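Local structure of glycerophosphodiester phosphodiesterase (Parabacteroides distasonis, 3NO3) at residues 66-71 against 82-87; 122-127 against 133-138; 180-183 against 188-191. The protein belongs to the glycerophosphodiester phosphodiesterase family, whose members share a TIM-barrel fold, and carries a magnesium ion bound by acidic side chains. All blocks are in the same frame, centred on the assembly; numbering follows the deposited sequence. Where two conformers were deposited one is given.

Contact 1: residues 66-71 against 82-87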
# COMPACT_ATOMS: atom_id res chain seq x y z
N CYS A 66 2.34 17.50 14.41
CA CYS A 66 1.60 18.72 14.11
C CYS A 66 0.10 18.42 14.31
O CYS A 66 -0.33 17.30 14.10
CB CYS A 66 1.85 19.19 12.68
SG CYS A 66 3.40 20.06 12.56
N THR A 67 -0.69 19.41 14.63
CA THR A 67 -2.15 19.24 14.59
C THR A 67 -2.67 19.28 13.15
O THR A 67 -2.04 19.85 12.26
CB THR A 67 -2.87 20.31 15.36
OG1 THR A 67 -2.59 21.57 14.74
CG2 THR A 67 -2.50 20.28 16.88
N TYR A 68 -3.83 18.66 12.93
CA TYR A 68 -4.45 18.71 11.60
C TYR A 68 -4.70 20.17 11.13
O TYR A 68 -4.49 20.51 9.94
CB TYR A 68 -5.72 17.85 11.52
CG TYR A 68 -6.41 17.97 10.20
CD1 TYR A 68 -5.79 17.54 9.01
CD2 TYR A 68 -7.64 18.59 10.10
CE1 TYR A 68 -6.38 17.71 7.77
CE2 TYR A 68 -8.27 18.76 8.86
CZ TYR A 68 -7.64 18.32 7.70
OH TYR A 68 -8.28 18.52 6.50
N ASP A 69 -5.09 21.04 12.05
CA ASP A 69 -5.29 22.47 11.76
C ASP A 69 -4.07 23.15 11.14
O ASP A 69 -4.21 23.98 10.22
CB ASP A 69 -5.69 23.24 13.03
CG ASP A 69 -6.25 24.61 12.73
OD1 ASP A 69 -7.32 24.66 12.10
OD2 ASP A 69 -5.63 25.64 13.11
N GLU A 70 -2.86 22.82 11.63
CA GLU A 70 -1.60 23.34 11.03
C GLU A 70 -1.39 22.84 9.57
O GLU A 70 -0.75 23.52 8.77
CB GLU A 70 -0.36 22.89 11.82
CG GLU A 70 -0.16 23.49 13.16
CD GLU A 70 1.05 22.87 13.88
OE1 GLU A 70 2.18 23.32 13.63
OE2 GLU A 70 0.87 21.94 14.69
N LEU A 71 -1.88 21.64 9.25
CA LEU A 71 -1.59 20.97 7.98
C LEU A 71 -2.67 21.10 6.90
O LEU A 71 -2.40 20.81 5.72
CB LEU A 71 -1.37 19.46 8.23
CG LEU A 71 -0.28 19.07 9.25
CD1 LEU A 71 -0.44 17.59 9.53
CD2 LEU A 71 1.13 19.41 8.75
N LEU A 82 -4.24 18.61 1.13
CA LEU A 82 -3.84 17.40 1.83
C LEU A 82 -5.07 16.56 2.13
O LEU A 82 -5.94 17.06 2.80
CB LEU A 82 -3.15 17.77 3.16
CG LEU A 82 -2.69 16.62 4.05
CD1 LEU A 82 -1.61 15.78 3.34
CD2 LEU A 82 -2.19 17.19 5.39
N PRO A 83 -5.15 15.28 1.66
CA PRO A 83 -6.38 14.54 1.94
C PRO A 83 -6.43 14.01 3.37
O PRO A 83 -5.41 13.52 3.89
CB PRO A 83 -6.31 13.34 0.97
CG PRO A 83 -5.35 13.71 -0.07
CD PRO A 83 -4.34 14.58 0.65
N THR A 84 -7.60 14.05 3.98
CA THR A 84 -7.83 13.21 5.16
C THR A 84 -8.03 11.80 4.65
O THR A 84 -8.43 11.58 3.49
CB THR A 84 -9.04 13.65 6.01
OG1 THR A 84 -10.22 13.56 5.22
CG2 THR A 84 -8.87 15.11 6.52
N LEU A 85 -7.78 10.82 5.51
CA LEU A 85 -8.09 9.44 5.20
C LEU A 85 -9.58 9.29 4.96
O LEU A 85 -9.99 8.61 4.02
CB LEU A 85 -7.66 8.48 6.33
CG LEU A 85 -8.04 6.99 6.11
CD1 LEU A 85 -7.34 6.46 4.79
CD2 LEU A 85 -7.69 6.11 7.41
N GLU A 86 -10.39 9.97 5.77
CA GLU A 86 -11.82 9.95 5.55
C GLU A 86 -12.21 10.36 4.14
O GLU A 86 -13.04 9.70 3.53
CB GLU A 86 -12.52 10.87 6.53
CG GLU A 86 -14.05 10.87 6.44
CD GLU A 86 -14.72 11.92 7.34
OE1 GLU A 86 -14.11 13.01 7.58
OE2 GLU A 86 -15.89 11.64 7.78
N GLN A 87 -11.66 11.47 3.67
CA GLN A 87 -11.91 11.90 2.26
C GLN A 87 -11.47 10.86 1.24
O GLN A 87 -12.14 10.61 0.20
CB GLN A 87 -11.17 13.21 1.96
CG GLN A 87 -11.82 14.44 2.63
CD GLN A 87 -10.90 15.60 2.80
OE1 GLN A 87 -9.75 15.61 2.32
NE2 GLN A 87 -11.40 16.64 3.45
O HOH W 1 -6.87 18.97 4.40

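Contact 2: residues 122-127 against 133-138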
# COMPACT_ATOMS: atom_id res chain seq x y z
N GLN A 122 -10.71 1.40 12.81
CA GLN A 122 -11.98 2.05 13.14
C GLN A 122 -12.53 2.91 11.99
O GLN A 122 -13.73 2.86 11.68
CB GLN A 122 -11.84 2.86 14.44
CG GLN A 122 -11.72 1.93 15.68
CD GLN A 122 -11.45 2.64 16.96
OE1 GLN A 122 -11.21 3.84 16.98
NE2 GLN A 122 -11.51 1.89 18.06
N MSE A 123 -11.67 3.67 11.34
CA MSE A 123 -12.06 4.48 10.20
C MSE A 123 -12.49 3.62 9.01
O MSE A 123 -13.56 3.88 8.42
CB MSE A 123 -10.95 5.40 9.79
CG MSE A 123 -11.28 6.33 8.58
SE MSE A 123 -12.72 7.56 8.93
CE MSE A 123 -11.70 8.75 10.07
N VAL A 124 -11.68 2.61 8.69
CA VAL A 124 -11.99 1.67 7.59
C VAL A 124 -13.32 0.99 7.84
O VAL A 124 -14.16 0.90 6.92
CB VAL A 124 -10.83 0.67 7.36
CG1 VAL A 124 -11.23 -0.45 6.36
CG2 VAL A 124 -9.60 1.46 6.81
N LYS A 125 -13.55 0.61 9.09
CA LYS A 125 -14.81 -0.01 9.48
C LYS A 125 -16.00 0.93 9.29
O LYS A 125 -17.01 0.54 8.67
CB LYS A 125 -14.78 -0.46 10.94
CG LYS A 125 -15.99 -1.21 11.40
CD LYS A 125 -15.91 -1.56 12.90
CE LYS A 125 -17.23 -2.09 13.41
NZ LYS A 125 -17.21 -2.33 14.87
N ARG A 126 -15.91 2.13 9.85
CA ARG A 126 -17.07 3.06 9.71
C ARG A 126 -17.31 3.52 8.28
O ARG A 126 -18.45 3.86 7.94
CB ARG A 126 -17.05 4.22 10.74
CG ARG A 126 -16.38 5.47 10.41
CD ARG A 126 -16.77 6.60 11.40
NE ARG A 126 -16.07 7.83 11.07
CZ ARG A 126 -16.37 8.65 10.07
NH1 ARG A 126 -17.37 8.41 9.25
NH2 ARG A 126 -15.62 9.72 9.88
N MSE A 127 -16.26 3.51 7.43
CA MSE A 127 -16.42 3.84 6.02
C MSE A 127 -16.85 2.67 5.14
O MSE A 127 -17.00 2.82 3.92
CB MSE A 127 -15.15 4.51 5.47
CG MSE A 127 -14.78 5.79 6.20
SE MSE A 127 -16.09 7.15 6.18
CE MSE A 127 -16.01 7.45 4.30
N THR A 133 -9.90 -3.53 1.89
CA THR A 133 -8.71 -2.88 2.38
C THR A 133 -7.70 -3.89 2.95
O THR A 133 -8.00 -4.63 3.90
CB THR A 133 -9.07 -1.81 3.46
OG1 THR A 133 -10.02 -0.88 2.92
CG2 THR A 133 -7.84 -1.07 3.94
N ASP A 134 -6.52 -3.88 2.37
CA ASP A 134 -5.36 -4.70 2.76
C ASP A 134 -4.34 -3.77 3.41
O ASP A 134 -4.16 -2.64 2.96
CB ASP A 134 -4.72 -5.34 1.52
CG ASP A 134 -5.65 -6.26 0.75
OD1 ASP A 134 -6.79 -6.59 1.18
OD2 ASP A 134 -5.19 -6.67 -0.34
N TYR A 135 -3.69 -4.20 4.49
CA TYR A 135 -2.75 -3.37 5.21
C TYR A 135 -1.30 -3.80 4.94
O TYR A 135 -0.99 -5.02 4.82
CB TYR A 135 -3.02 -3.46 6.73
CG TYR A 135 -4.39 -3.00 7.13
CD1 TYR A 135 -4.72 -1.64 7.10
CD2 TYR A 135 -5.36 -3.90 7.54
CE1 TYR A 135 -5.99 -1.18 7.46
CE2 TYR A 135 -6.68 -3.45 7.88
CZ TYR A 135 -6.98 -2.08 7.83
OH TYR A 135 -8.24 -1.61 8.22
N ILE A 136 -0.43 -2.81 4.86
CA ILE A 136 1.01 -3.02 4.74
C ILE A 136 1.73 -2.03 5.66
O ILE A 136 1.23 -0.93 5.87
CB ILE A 136 1.49 -2.90 3.28
CG1 ILE A 136 1.34 -1.47 2.70
CG2 ILE A 136 0.71 -3.90 2.34
CD1 ILE A 136 1.89 -1.28 1.22
N SER A 137 2.89 -2.38 6.20
CA SER A 137 3.66 -1.42 7.01
C SER A 137 5.11 -1.87 7.14
O SER A 137 5.38 -3.06 7.20
CB SER A 137 3.06 -1.25 8.43
OG SER A 137 3.67 -0.23 9.17
N PHE A 138 6.03 -0.92 7.21
CA PHE A 138 7.38 -1.22 7.68
C PHE A 138 7.47 -1.51 9.16
O PHE A 138 8.49 -2.06 9.59
CB PHE A 138 8.34 -0.03 7.41
CG PHE A 138 8.71 0.11 5.94
CD1 PHE A 138 9.77 -0.60 5.40
CD2 PHE A 138 7.98 0.93 5.10
CE1 PHE A 138 10.09 -0.48 4.04
CE2 PHE A 138 8.32 1.07 3.75
CZ PHE A 138 9.36 0.36 3.24

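Contact 3: residues 180-183 against 188-191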
# COMPACT_ATOMS: atom_id res chain seq x y z
N LYS A 180 15.20 -6.05 -4.56
CA LYS A 180 16.53 -6.61 -4.27
C LYS A 180 16.54 -7.68 -3.21
O LYS A 180 17.36 -8.62 -3.28
CB LYS A 180 17.54 -5.52 -3.92
CG LYS A 180 17.84 -4.64 -5.13
CD LYS A 180 18.94 -3.60 -4.87
CE LYS A 180 19.50 -3.04 -6.18
NZ LYS A 180 19.42 -1.57 -6.14
N VAL A 181 15.60 -7.58 -2.27
CA VAL A 181 15.41 -8.64 -1.28
C VAL A 181 14.99 -9.95 -1.98
O VAL A 181 15.54 -11.01 -1.67
CB VAL A 181 14.38 -8.25 -0.18
CG1 VAL A 181 14.13 -9.42 0.76
CG2 VAL A 181 14.87 -7.00 0.61
N LEU A 182 14.06 -9.85 -2.93
CA LEU A 182 13.58 -11.04 -3.63
C LEU A 182 14.61 -11.58 -4.59
O LEU A 182 14.72 -12.80 -4.74
CB LEU A 182 12.23 -10.78 -4.32
CG LEU A 182 11.10 -10.39 -3.35
CD1 LEU A 182 9.83 -10.19 -4.09
CD2 LEU A 182 10.90 -11.44 -2.22
N GLN A 183 15.42 -10.70 -5.19
CA GLN A 183 16.61 -11.15 -5.95
C GLN A 183 17.64 -11.85 -5.07
O GLN A 183 18.16 -12.89 -5.46
CB GLN A 183 17.28 -9.99 -6.66
CG GLN A 183 16.45 -9.41 -7.79
CD GLN A 183 17.04 -8.13 -8.38
OE1 GLN A 183 17.65 -7.33 -7.68
NE2 GLN A 183 16.86 -7.94 -9.69
N TRP A 188 12.04 -17.21 -1.80
CA TRP A 188 10.96 -16.71 -0.95
C TRP A 188 9.59 -16.60 -1.65
O TRP A 188 8.56 -16.82 -1.00
CB TRP A 188 11.38 -15.40 -0.27
CG TRP A 188 12.32 -15.57 0.88
CD1 TRP A 188 12.77 -16.74 1.46
CD2 TRP A 188 12.84 -14.51 1.68
NE1 TRP A 188 13.57 -16.47 2.53
CE2 TRP A 188 13.63 -15.11 2.70
CE3 TRP A 188 12.75 -13.12 1.63
CZ2 TRP A 188 14.31 -14.35 3.66
CZ3 TRP A 188 13.43 -12.36 2.60
CH2 TRP A 188 14.19 -12.99 3.61
N VAL A 189 9.55 -16.31 -2.95
CA VAL A 189 8.25 -16.24 -3.63
C VAL A 189 7.53 -17.60 -3.65
O VAL A 189 6.36 -17.70 -3.27
CB VAL A 189 8.39 -15.58 -5.04
CG1 VAL A 189 7.10 -15.67 -5.84
CG2 VAL A 189 8.77 -14.13 -4.85
N LYS A 190 8.28 -18.65 -4.00
CA LYS A 190 7.80 -20.03 -3.95
C LYS A 190 7.35 -20.41 -2.53
O LYS A 190 6.27 -20.98 -2.37
CB LYS A 190 8.90 -20.99 -4.46
CG LYS A 190 8.57 -22.49 -4.34
CD LYS A 190 9.66 -23.40 -5.01
CE LYS A 190 10.79 -23.82 -4.03
N ASP A 191 8.17 -20.09 -1.52
CA ASP A 191 7.78 -20.37 -0.12
C ASP A 191 6.44 -19.72 0.22
O ASP A 191 5.64 -20.36 0.90
CB ASP A 191 8.80 -19.88 0.91
CG ASP A 191 10.14 -20.61 0.88
OD1 ASP A 191 10.32 -21.66 0.23
OD2 ASP A 191 11.02 -20.07 1.57

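Contact 1: residues 66-71 against 82-87
Y68 starts off beside rather than toward residues 82-87, and a chi1 of 176°, with CG anti to the backbone N, carries its phenol end to T84. There OH lies 3.5 Å from T84 CG2 and CZ lies 3.6 Å from that same methyl. The two side chains cross at about a right angle, and the methyl approaches the ring obliquely. T84 CG2 stands anti to its own carbonyl carbon, while OG1 occupies the position between N and C (chi1 62°) and turns to its own helix instead.

That division of labour reflects N-capping. T84 OG1 accepts from Q87 N at 3.0 Å, and T84 N donates in return to Q87 OE1 from above the amide carbonyl plane; the two bonds make a capping box at the start of helix 85-94. T67 and E70 form a second box at the short, weakly bonded turn 68-71: T67 N donates to E70 OE2 at 3.0 Å on the anti side of the carboxylate, about 32° out of its plane, whereas the return bond from E70 N to T67 OG1 is long and weak. In this TIM-barrel family protein the contact joins the short turn 68-71 to the segment leading into helix 85-94, about 19 Å from the centre of the chain.

A water bridges Y68 and L82, where no direct hydrogen bond joins the segments. It lies 2.6 Å from Y68 OH and is placed to donate to L82 O, 2.7 Å away. Beside this polar link is a buried apolar pair, L71 and L82, both with CB directed at the partner segment. L82 CD2 packs 3.7 Å from L71 CB and also touches L71 O. K61 and I63 extend the packing around L71, and Y68 also rests on V49 and V51.

Contact 2: residues 122-127 against 133-138
V124, on the last turn of helix 110-126, packs against T133 and Y135 of strand 133-137, closing the helix-to-strand half of the beta-alpha-beta unit 99-104, 110-126, 133-137 in the TIM-barrel fold. The CA atoms of V124 and T133 are 7.7 Å apart, and all three touching residues are buried.

The contacts across the interface are van der Waals ones; no hydrogen bond joins the segments. V124 and T133 meet tip to tip: with chi1 at 171°, V124 CG1 lies anti to the backbone N and comes to 3.7 Å from T133 OG1 and 3.9 Å from T133 CB. Y135 and V124 approach each other from opposite directions. The tyrosine CB does not point at the helix, but the long side chain carries the phenol oxygen there, so that OH abuts the branch point of the valine, 3.6 Å from V124 CB.

Polar interactions run to other parts of the fold. T133 OG1, although it touches a methyl, is hydrogen-bonded to L129 O in the connecting loop, and D134 forms a salt bridge with R99.

Aromatic contacts flank the Y135 ring, which stacks with F146 and meets F102 edge-to-face; V124 touches F102 as well. At the far end of the ring the hydroxyl oxygen is in contact with both valine methyls, 3.6 Å from V124 CG2 and 3.7 Å from V124 CG1.

Contact 3: residues 180-183 against 188-191
The CZ3 corner of the W188 indole meets V181, whose CG1 methyl is the bump that touches it, 3.5 Å from CZ3 and 4.0 Å from CE3. The approach is oblique to the ring. V181 CG1 reaches it because it stands anti to the backbone N (chi1 176°), on the side of the helix that faces the indole. W188, whose CB points at residues 180-183, turns its six-membered ring toward the preceding helix.

A second, looser fit involves L182. Its fork faces the shallow notch between W188 CB and V189 CG2, one branch to each, without entering deeply: CD2 turns to the W188 stem, 4.4 Å from CB, and CD1 faces the V189 CG2 methyl at 4.2 Å. The leucine side chain crosses that of V189 at about a right angle. L182 and W188 have the nearest CA atoms, 6.8 Å apart.

These are successive helices, 179-184 and 188-194, in the connection between strands 174-178 and 198-202 of the barrel sheet. L182 and V189 also touch that second strand, at V201 and S199 respectively. W188 stacks with H185 and packs on P164 of helix 164-169.

The side-chain contacts between the two segments are apolar, with no hydrogen bond across them, which is consistent with shape and the burial of hydrophobic surface guiding how these helix turns sit together, more closely at the indole than at the leucine fork.

How the contacts relate
Contact 2 is the most central, about 10 Å from the chain centre with all its touching residues buried; contacts 1 and 3 each lie about 19 Å out, partly buried and on opposite sides of that centre. Contacts 1 and 2 adjoin: E86 OE2 and R126 NH2 form a 2.9 Å salt bridge, while L85 packs on M123, so helices 85-94 and 110-126 are in contact there. Contact 3 stands apart, its nearest atoms about 9 Å from contact 2. None has a direct hydrogen bond across its segments, but contact 1 adds a bridging water, contact 2 sets a phenol oxygen against aliphatic carbons, and contact 3 is wholly apolar.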